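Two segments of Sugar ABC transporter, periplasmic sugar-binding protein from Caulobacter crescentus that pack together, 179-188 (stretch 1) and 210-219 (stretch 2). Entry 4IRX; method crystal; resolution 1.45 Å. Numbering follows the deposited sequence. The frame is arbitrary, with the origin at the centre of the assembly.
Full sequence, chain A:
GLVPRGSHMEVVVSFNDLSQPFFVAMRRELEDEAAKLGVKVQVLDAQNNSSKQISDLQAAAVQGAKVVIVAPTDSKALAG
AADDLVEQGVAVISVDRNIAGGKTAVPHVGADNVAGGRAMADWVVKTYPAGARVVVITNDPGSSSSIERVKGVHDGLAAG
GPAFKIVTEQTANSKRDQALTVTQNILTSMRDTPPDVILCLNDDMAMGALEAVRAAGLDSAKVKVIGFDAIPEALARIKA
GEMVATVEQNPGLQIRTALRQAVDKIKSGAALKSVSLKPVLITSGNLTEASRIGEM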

# COMPACT_ATOMS: atom_id res chain seq x y z
N ALA A 179 -13.05 8.22 2.51
CA ALA A 179 -12.22 9.06 3.34
C ALA A 179 -12.86 10.42 3.62
O ALA A 179 -12.79 10.92 4.75
CB ALA A 179 -10.84 9.23 2.70
N LEU A 180 -13.51 11.01 2.62
CA LEU A 180 -14.14 12.31 2.84
C LEU A 180 -15.25 12.22 3.90
O LEU A 180 -15.25 12.94 4.90
CB LEU A 180 -14.69 12.88 1.52
CG LEU A 180 -15.52 14.17 1.63
CD1 LEU A 180 -14.71 15.26 2.22
CD2 LEU A 180 -15.99 14.59 0.23
N THR A 181 -16.17 11.29 3.71
CA THR A 181 -17.32 11.24 4.61
C THR A 181 -16.94 10.68 5.98
O THR A 181 -17.42 11.17 7.01
CB THR A 181 -18.46 10.43 3.99
OG1 THR A 181 -17.98 9.15 3.63
CG2 THR A 181 -18.99 11.12 2.72
N VAL A 182 -16.06 9.68 6.00
CA VAL A 182 -15.61 9.14 7.28
C VAL A 182 -14.91 10.24 8.09
O VAL A 182 -15.17 10.40 9.28
CB VAL A 182 -14.65 7.93 7.07
CG1 VAL A 182 -13.91 7.59 8.37
CG2 VAL A 182 -15.44 6.74 6.57
N THR A 183 -14.04 11.00 7.45
CA THR A 183 -13.34 12.10 8.13
C THR A 183 -14.29 13.21 8.57
O THR A 183 -14.21 13.70 9.69
CB THR A 183 -12.17 12.65 7.27
OG1 THR A 183 -11.28 11.57 6.96
CG2 THR A 183 -11.38 13.71 8.04
N GLN A 184 -15.26 13.54 7.70
CA GLN A 184 -16.25 14.54 8.08
C GLN A 184 -16.99 14.16 9.35
O GLN A 184 -17.15 14.98 10.26
CB GLN A 184 -17.25 14.77 6.95
CG GLN A 184 -16.66 15.58 5.80
CD GLN A 184 -17.68 15.90 4.74
OE1 GLN A 184 -18.33 14.98 4.20
NE2 GLN A 184 -17.86 17.19 4.45
N ASN A 185 -17.42 12.90 9.43
CA ASN A 185 -18.20 12.46 10.57
C ASN A 185 -17.34 12.46 11.84
O ASN A 185 -17.83 12.81 12.93
CB ASN A 185 -18.80 11.10 10.27
CG ASN A 185 -20.01 11.19 9.38
OD1 ASN A 185 -20.59 12.27 9.22
ND2 ASN A 185 -20.39 10.07 8.77
N ILE A 186 -16.06 12.09 11.71
CA ILE A 186 -15.15 12.13 12.84
C ILE A 186 -14.97 13.57 13.30
O ILE A 186 -15.04 13.85 14.51
CB ILE A 186 -13.80 11.50 12.48
CG1 ILE A 186 -13.98 10.00 12.27
CG2 ILE A 186 -12.78 11.82 13.57
CD1 ILE A 186 -12.72 9.32 11.72
N LEU A 187 -14.79 14.48 12.35
CA LEU A 187 -14.63 15.90 12.72
C LEU A 187 -15.87 16.43 13.43
O LEU A 187 -15.76 17.15 14.41
CB LEU A 187 -14.26 16.75 11.50
CG LEU A 187 -12.90 16.43 10.89
CD1 LEU A 187 -12.76 17.21 9.59
CD2 LEU A 187 -11.77 16.81 11.86
N THR A 188 -17.05 16.05 12.94
CA THR A 188 -18.29 16.49 13.56
C THR A 188 -18.39 15.97 14.99
O THR A 188 -18.82 16.69 15.89
CB THR A 188 -19.47 15.99 12.71
OG1 THR A 188 -19.43 16.68 11.47
CG2 THR A 188 -20.82 16.26 13.43
N LEU A 210 -8.03 15.81 3.67
CA LEU A 210 -7.75 17.25 3.47
C LEU A 210 -9.02 18.00 3.08
O LEU A 210 -9.27 19.13 3.57
CB LEU A 210 -6.67 17.49 2.41
CG LEU A 210 -5.17 17.29 2.70
CD1 LEU A 210 -4.40 17.45 1.41
CD2 LEU A 210 -4.68 18.32 3.71
N GLU A 211 -9.80 17.40 2.19
CA GLU A 211 -11.05 18.03 1.75
C GLU A 211 -12.04 18.13 2.89
O GLU A 211 -12.68 19.16 3.04
CB GLU A 211 -11.64 17.29 0.55
CG GLU A 211 -10.75 17.45 -0.66
CD GLU A 211 -11.06 16.52 -1.77
OE1 GLU A 211 -11.81 15.55 -1.60
OE2 GLU A 211 -10.55 16.77 -2.89
N ALA A 212 -12.15 17.09 3.72
CA ALA A 212 -13.03 17.16 4.89
C ALA A 212 -12.62 18.29 5.84
O ALA A 212 -13.48 19.01 6.38
CB ALA A 212 -13.04 15.81 5.61
N VAL A 213 -11.32 18.46 6.04
CA VAL A 213 -10.81 19.54 6.87
C VAL A 213 -11.21 20.91 6.31
O VAL A 213 -11.70 21.76 7.06
CB VAL A 213 -9.31 19.42 7.06
CG1 VAL A 213 -8.73 20.71 7.64
CG2 VAL A 213 -9.02 18.20 7.92
N ARG A 214 -11.09 21.08 4.99
CA ARG A 214 -11.54 22.32 4.34
C ARG A 214 -13.05 22.48 4.40
O ARG A 214 -13.54 23.58 4.70
CB ARG A 214 -11.10 22.36 2.89
CG ARG A 214 -9.60 22.42 2.72
CD ARG A 214 -9.27 23.09 1.40
NE ARG A 214 -9.86 22.35 0.29
CZ ARG A 214 -9.26 21.34 -0.33
NH1 ARG A 214 -8.05 20.97 0.06
NH2 ARG A 214 -9.85 20.71 -1.34
N ALA A 215 -13.79 21.40 4.13
CA ALA A 215 -15.25 21.47 4.17
C ALA A 215 -15.75 21.86 5.56
O ALA A 215 -16.84 22.43 5.69
CB ALA A 215 -15.86 20.14 3.75
N ALA A 216 -14.98 21.54 6.59
CA ALA A 216 -15.37 21.84 7.97
C ALA A 216 -14.98 23.24 8.40
O ALA A 216 -15.24 23.63 9.55
CB ALA A 216 -14.80 20.79 8.94
N GLY A 217 -14.36 23.99 7.51
CA GLY A 217 -13.94 25.34 7.84
C GLY A 217 -12.73 25.34 8.75
O GLY A 217 -12.45 26.34 9.41
N LEU A 218 -11.99 24.23 8.75
CA LEU A 218 -10.81 24.14 9.62
C LEU A 218 -9.55 24.51 8.87
O LEU A 218 -9.50 24.51 7.64
CB LEU A 218 -10.67 22.74 10.25
CG LEU A 218 -11.81 22.30 11.17
CD1 LEU A 218 -11.77 20.79 11.43
CD2 LEU A 218 -11.75 23.06 12.50
N ASP A 219 -8.51 24.77 9.65
CA ASP A 219 -7.24 25.23 9.11
C ASP A 219 -6.21 24.11 9.00
O ASP A 219 -5.86 23.47 9.99
CB ASP A 219 -6.74 26.40 9.96
CG ASP A 219 -5.49 27.02 9.42
OD1 ASP A 219 -5.11 26.71 8.27
OD2 ASP A 219 -4.89 27.84 10.15
O HOH W 1 -16.37 18.58 6.72

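Ala-212, whose side chain is a single methyl, has the largest area covered by the other stretch of any residue here, 76 Å². It is a knob, and its methyl drops into a hollow on the other helix lined by Leu-180, Thr-183, Gln-184 and Leu-187. These four are spaced i, i+3, i+4 and i+7, the classic diamond that a helix offers to a neighbor. The walls of the hollow are close: Ala-212 CB lies 3.6 Å from Thr-183 CG2 and 3.6 Å from Gln-184 CG, while the leucines close in less tightly, with Leu-180 CD1 at 3.8 Å and Leu-187 CD1 at 4.2 Å from the same methyl. Backbone forms part of the floor, with Gln-184 N 3.8 Å from Ala-212 CB.

The short knob goes with close backbones. The axes of the two helices approach to 8.3 Å at an angle of 45° between their N-to-C directions, and the CA atoms of Gln-184 and Ala-212 are 5.2 Å apart. At this range side chains lie against main chain as well as against other side chains. Leu-180 CD1 is 3.5 Å from Ala-212 N, and Leu-187 CD1 is 3.8 Å from Ala-212 O.

Thr-183 points its CA-to-CB bond toward the partner helix, yet its hydroxyl is spent at home: OG1 donates to Ala-179 O at 2.8 Å. With chi1 near -57° (m), that bond turns the polar atom back along its own helix and leaves CG2 to meet the alanine, so a polar residue presents a methyl to an apolar knob.

Leu-187 is the large bump on the first helix, with 70 Å² covered. It is buried, and its CA-to-CB bond points toward the second stretch. CD1 lies near Ala-212, Val-213, Ala-216 and Leu-218, at 4.2 Å from Val-213 CG2 and 4.2 Å from Ala-216 CB. CD2 also meets Leu-218 CD1, at 4.0 Å. That last partner lies beyond the helix, and the turn that places it is a Schellman motif: Gly-217 takes a positive phi of 74°, a conformation that favors glycine, and Leu-218 N bonds back to Val-213 O at 3.0 Å. The chain thus folds over at the helix end and keeps a leucine in reach of the contact.

Leu-180 and Gln-184 share a different device. Both send CA-to-CB sideways, but the ends of their side chains come nearer the partner. Leu-180 extends CD1 to within 4.0 Å of Glu-211 CB, and Gln-184 lays its aliphatic stem against Ala-212 while its amide nitrogen, NE2, sits 3.6 Å from Ala-215 CB.

No direct hydrogen bond crosses between the stretches; the polar link is made through water. Water 1 accepts from Gln-184 NE2 at 3.1 Å and donates to Ala-212 O at 2.9 Å, tying the glutamine to the backbone of the knob residue itself. The design reading is economical: a small knob sits where the helices are close, leucine fills the space beside it, and a single water joins side chain to main chain.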